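Local coordinates for Emp47p (form1) (Saccharomyces cerevisiae, PDB 2A6Y), which is a lectin-like cargo receptor of the early secretory pathway, involved in glycoprotein secretion and required for the endoplasmic reticulum exit of Emp46p, at residues R194-S199 / L246-I251. Residues are numbered along the deposited sequence; the frame is centred on the assembly and turned at random.
Sequences RFPSGS and LITKYI
Arg194 and Lys249 face each other as an antiparallel hydrogen-bonded pair: Arg194 N donates to Lys249 O (2.9 Å), and Lys249 N returns a bond to Arg194 O (3.0 Å). Arg194 O also accepts from a water that donates in turn to Ile247 O, linking the two segments just past the last direct bond. Both long side chains leave the same face of the sheet, Arg194 CB approaching Lys249 CE at 4.1 Å; their like charges, Arg194 NH1 and Lys249 NZ, are not in contact but only 5.0 Å apart, probably a slight cost. The Arg194 chain bends at chi2 (-59°) and crosses Ile251 at about a right angle, its CG 3.8 Å from Ile251 CG1 and its NH1 3.5 Å from Ile251 CB, while its NH2 bonds Arg191 O. Proline suits position 196, where the direct pairing has ended, since its nitrogen has no hydrogen to donate. Pro196 CB packs tightly on Leu246 CB (3.5 Å), and its CD lies along the Ile247–Thr248 peptide. Phe195, a bulky aromatic, fills the interior between the sheets; Thr248 brings its CG2 methyl beside the ring and its OG1 into the ring plane at the edge, 3.8 Å from Phe195 CD1, a buried hydroxyl hydrogen-bonded to Asp113. Phe195 packs edge-to-face with Tyr170 and Phe93 inside the legume-lectin-like beta sandwich, while outermost strand 249-250 extends one sheet beside strand 185-194.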
ATOM      1  N   ARG A 194       3.309  16.205  -4.675  1.00 18.86           N
ATOM      2  CA  ARG A 194       2.123  17.020  -4.965  1.00 19.88           C
ATOM      3  C   ARG A 194       1.169  16.157  -5.767  1.00 18.56           C
ATOM      4  O   ARG A 194       1.435  15.921  -6.957  1.00 22.80           O
ATOM      5  CB  ARG A 194       2.434  18.310  -5.728  1.00 21.77           C
ATOM      6  CG  ARG A 194       3.490  19.196  -5.072  1.00 33.16           C
ATOM      7  CD  ARG A 194       3.133  19.646  -3.672  1.00 42.44           C
ATOM      8  NE  ARG A 194       4.259  19.967  -2.806  1.00 46.27           N
ATOM      9  CZ  ARG A 194       5.159  20.897  -3.076  1.00 52.81           C
ATOM     10  NH1 ARG A 194       5.109  21.636  -4.185  1.00 67.39           N
ATOM     11  NH2 ARG A 194       6.167  21.145  -2.242  1.00 57.83           N
ATOM     12  N   PHE A 195       0.115  15.673  -5.134  1.00 17.35           N
ATOM     13  CA  PHE A 195      -0.886  14.911  -5.888  1.00 16.95           C
ATOM     14  C   PHE A 195      -1.928  15.863  -6.439  1.00 18.50           C
ATOM     15  O   PHE A 195      -2.512  16.655  -5.690  1.00 19.02           O
ATOM     16  CB  PHE A 195      -1.616  13.941  -4.963  1.00 17.64           C
ATOM     17  CG  PHE A 195      -0.795  12.868  -4.293  1.00 16.77           C
ATOM     18  CD1 PHE A 195      -0.107  11.934  -5.050  1.00 17.41           C
ATOM     19  CD2 PHE A 195      -0.737  12.824  -2.908  1.00 17.33           C
ATOM     20  CE1 PHE A 195       0.642  10.934  -4.428  1.00 18.16           C
ATOM     21  CE2 PHE A 195       0.029  11.843  -2.296  1.00 17.17           C
ATOM     22  CZ  PHE A 195       0.710  10.921  -3.048  1.00 16.77           C
ATOM     23  N   PRO A 196      -2.227  15.832  -7.723  1.00 17.60           N
ATOM     24  CA  PRO A 196      -3.269  16.762  -8.209  1.00 17.35           C
ATOM     25  C   PRO A 196      -4.652  16.315  -7.798  1.00 17.34           C
ATOM     26  O   PRO A 196      -4.866  15.114  -7.554  1.00 17.60           O
ATOM     27  CB  PRO A 196      -3.123  16.651  -9.740  1.00 19.66           C
ATOM     28  CG  PRO A 196      -2.648  15.199  -9.899  1.00 20.33           C
ATOM     29  CD  PRO A 196      -1.640  15.000  -8.788  1.00 18.65           C
ATOM     30  N   SER A 197      -5.602  17.268  -7.755  1.00 18.26           N
ATOM     31  CA  SER A 197      -6.965  16.785  -7.531  1.00 19.53           C
ATOM     32  C   SER A 197      -7.382  15.910  -8.707  1.00 19.70           C
ATOM     33  O   SER A 197      -7.047  16.178  -9.873  1.00 22.87           O
ATOM     34  CB  SER A 197      -7.935  17.942  -7.377  1.00 24.74           C
ATOM     35  OG  SER A 197      -7.265  18.903  -6.577  1.00 39.64           O
ATOM     36  N   GLY A 198      -8.138  14.852  -8.359  1.00 20.67           N
ATOM     37  CA  GLY A 198      -8.447  13.834  -9.343  1.00 20.69           C
ATOM     38  C   GLY A 198      -8.990  12.604  -8.640  1.00 16.30           C
ATOM     39  O   GLY A 198      -9.177  12.675  -7.417  1.00 17.65           O
ATOM     40  N   SER A 199      -9.227  11.551  -9.430  1.00 15.19           N
ATOM     41  CA  SER A 199      -9.783  10.320  -8.873  1.00 15.38           C
ATOM     42  C   SER A 199      -8.681   9.294  -8.681  1.00 14.92           C
ATOM     43  O   SER A 199      -7.953   8.978  -9.647  1.00 16.34           O
ATOM     44  CB  SER A 199     -10.844   9.747  -9.818  1.00 17.31           C
ATOM     45  OG  SER A 199     -11.534   8.683  -9.153  1.00 24.12           O
ATOM     46  N   LEU A 246      -3.555  16.786 -15.251  1.00 32.99           N
ATOM     47  CA  LEU A 246      -2.626  16.937 -14.148  1.00 27.42           C
ATOM     48  C   LEU A 246      -2.150  15.579 -13.669  1.00 23.96           C
ATOM     49  O   LEU A 246      -2.922  14.626 -13.656  1.00 22.59           O
ATOM     50  CB  LEU A 246      -3.289  17.736 -13.033  1.00 31.94           C
ATOM     51  CG  LEU A 246      -3.747  19.140 -13.477  1.00 38.98           C
ATOM     52  CD1 LEU A 246      -3.849  20.077 -12.286  1.00 50.18           C
ATOM     53  CD2 LEU A 246      -2.796  19.692 -14.530  1.00 45.68           C
ATOM     54  N   ILE A 247      -0.876  15.570 -13.297  1.00 19.67           N
ATOM     55  CA  ILE A 247      -0.181  14.352 -12.850  1.00 15.97           C
ATOM     56  C   ILE A 247       0.632  14.637 -11.605  1.00 15.97           C
ATOM     57  O   ILE A 247       0.916  15.803 -11.296  1.00 20.48           O
ATOM     58  CB  ILE A 247       0.748  13.813 -13.942  1.00 18.86           C
ATOM     59  CG1 ILE A 247       1.882  14.775 -14.336  1.00 20.85           C
ATOM     60  CG2 ILE A 247      -0.047  13.398 -15.183  1.00 22.71           C
ATOM     61  CD1 ILE A 247       2.740  14.252 -15.466  1.00 21.48           C
ATOM     62  N   THR A 248       0.967  13.556 -10.909  1.00 16.38           N
ATOM     63  CA  THR A 248       1.790  13.713  -9.698  1.00 16.83           C
ATOM     64  C   THR A 248       3.096  14.412  -9.981  1.00 19.10           C
ATOM     65  O   THR A 248       3.722  14.136 -11.014  1.00 20.26           O
ATOM     66  CB  THR A 248       2.037  12.313  -9.112  1.00 15.29           C
ATOM     67  OG1 THR A 248       0.754  11.770  -8.749  1.00 15.96           O
ATOM     68  CG2 THR A 248       2.831  12.376  -7.813  1.00 18.74           C
ATOM     69  N   LYS A 249       3.505  15.288  -9.063  1.00 19.10           N
ATOM     70  CA  LYS A 249       4.745  16.018  -9.208  1.00 20.44           C
ATOM     71  C   LYS A 249       5.602  15.821  -7.966  1.00 19.97           C
ATOM     72  O   LYS A 249       5.082  15.625  -6.864  1.00 19.88           O
ATOM     73  CB  LYS A 249       4.514  17.524  -9.340  1.00 23.42           C
ATOM     74  CG  LYS A 249       3.945  17.926 -10.693  1.00 28.03           C
ATOM     75  CD  LYS A 249       3.828  19.461 -10.658  1.00 33.18           C
ATOM     76  CE  LYS A 249       3.844  19.895  -9.200  1.00 47.91           C
ATOM     77  NZ  LYS A 249       3.298  21.248  -8.881  1.00 58.81           N
ATOM     78  N   TYR A 250       6.883  15.894  -8.180  1.00 22.09           N
ATOM     79  CA  TYR A 250       7.896  15.874  -7.123  1.00 23.90           C
ATOM     80  C   TYR A 250       8.648  17.190  -7.280  1.00 31.47           C
ATOM     81  O   TYR A 250       9.344  17.377  -8.280  1.00 31.35           O
ATOM     82  CB  TYR A 250       8.836  14.698  -7.264  1.00 27.89           C
ATOM     83  CG  TYR A 250       9.727  14.452  -6.073  1.00 26.92           C
ATOM     84  CD1 TYR A 250       9.226  13.947  -4.897  1.00 23.15           C
ATOM     85  CD2 TYR A 250      11.094  14.709  -6.105  1.00 31.36           C
ATOM     86  CE1 TYR A 250       9.998  13.695  -3.790  1.00 25.88           C
ATOM     87  CE2 TYR A 250      11.889  14.474  -5.005  1.00 32.42           C
ATOM     88  CZ  TYR A 250      11.353  13.975  -3.833  1.00 28.29           C
ATOM     89  OH  TYR A 250      12.178  13.742  -2.738  1.00 33.83           O
ATOM     90  N   ILE A 251       8.465  18.083  -6.333  1.00 30.62           N
ATOM     91  CA  ILE A 251       8.994  19.441  -6.465  1.00 43.19           C
ATOM     92  C   ILE A 251      10.252  19.596  -5.641  1.00 47.14           C
ATOM     93  O   ILE A 251      11.370  19.663  -6.187  1.00 68.00           O
ATOM     94  CB  ILE A 251       7.841  20.377  -6.040  1.00 47.92           C
ATOM     95  CG1 ILE A 251       6.601  20.198  -6.933  1.00 48.83           C
ATOM     96  CG2 ILE A 251       8.250  21.834  -5.971  1.00 56.41           C
ATOM     97  CD1 ILE A 251       5.816  21.478  -7.092  1.00 52.29           C
TER
HETATM   98  O   HOH W   1       0.853  17.786  -8.947  1.00 35.84           O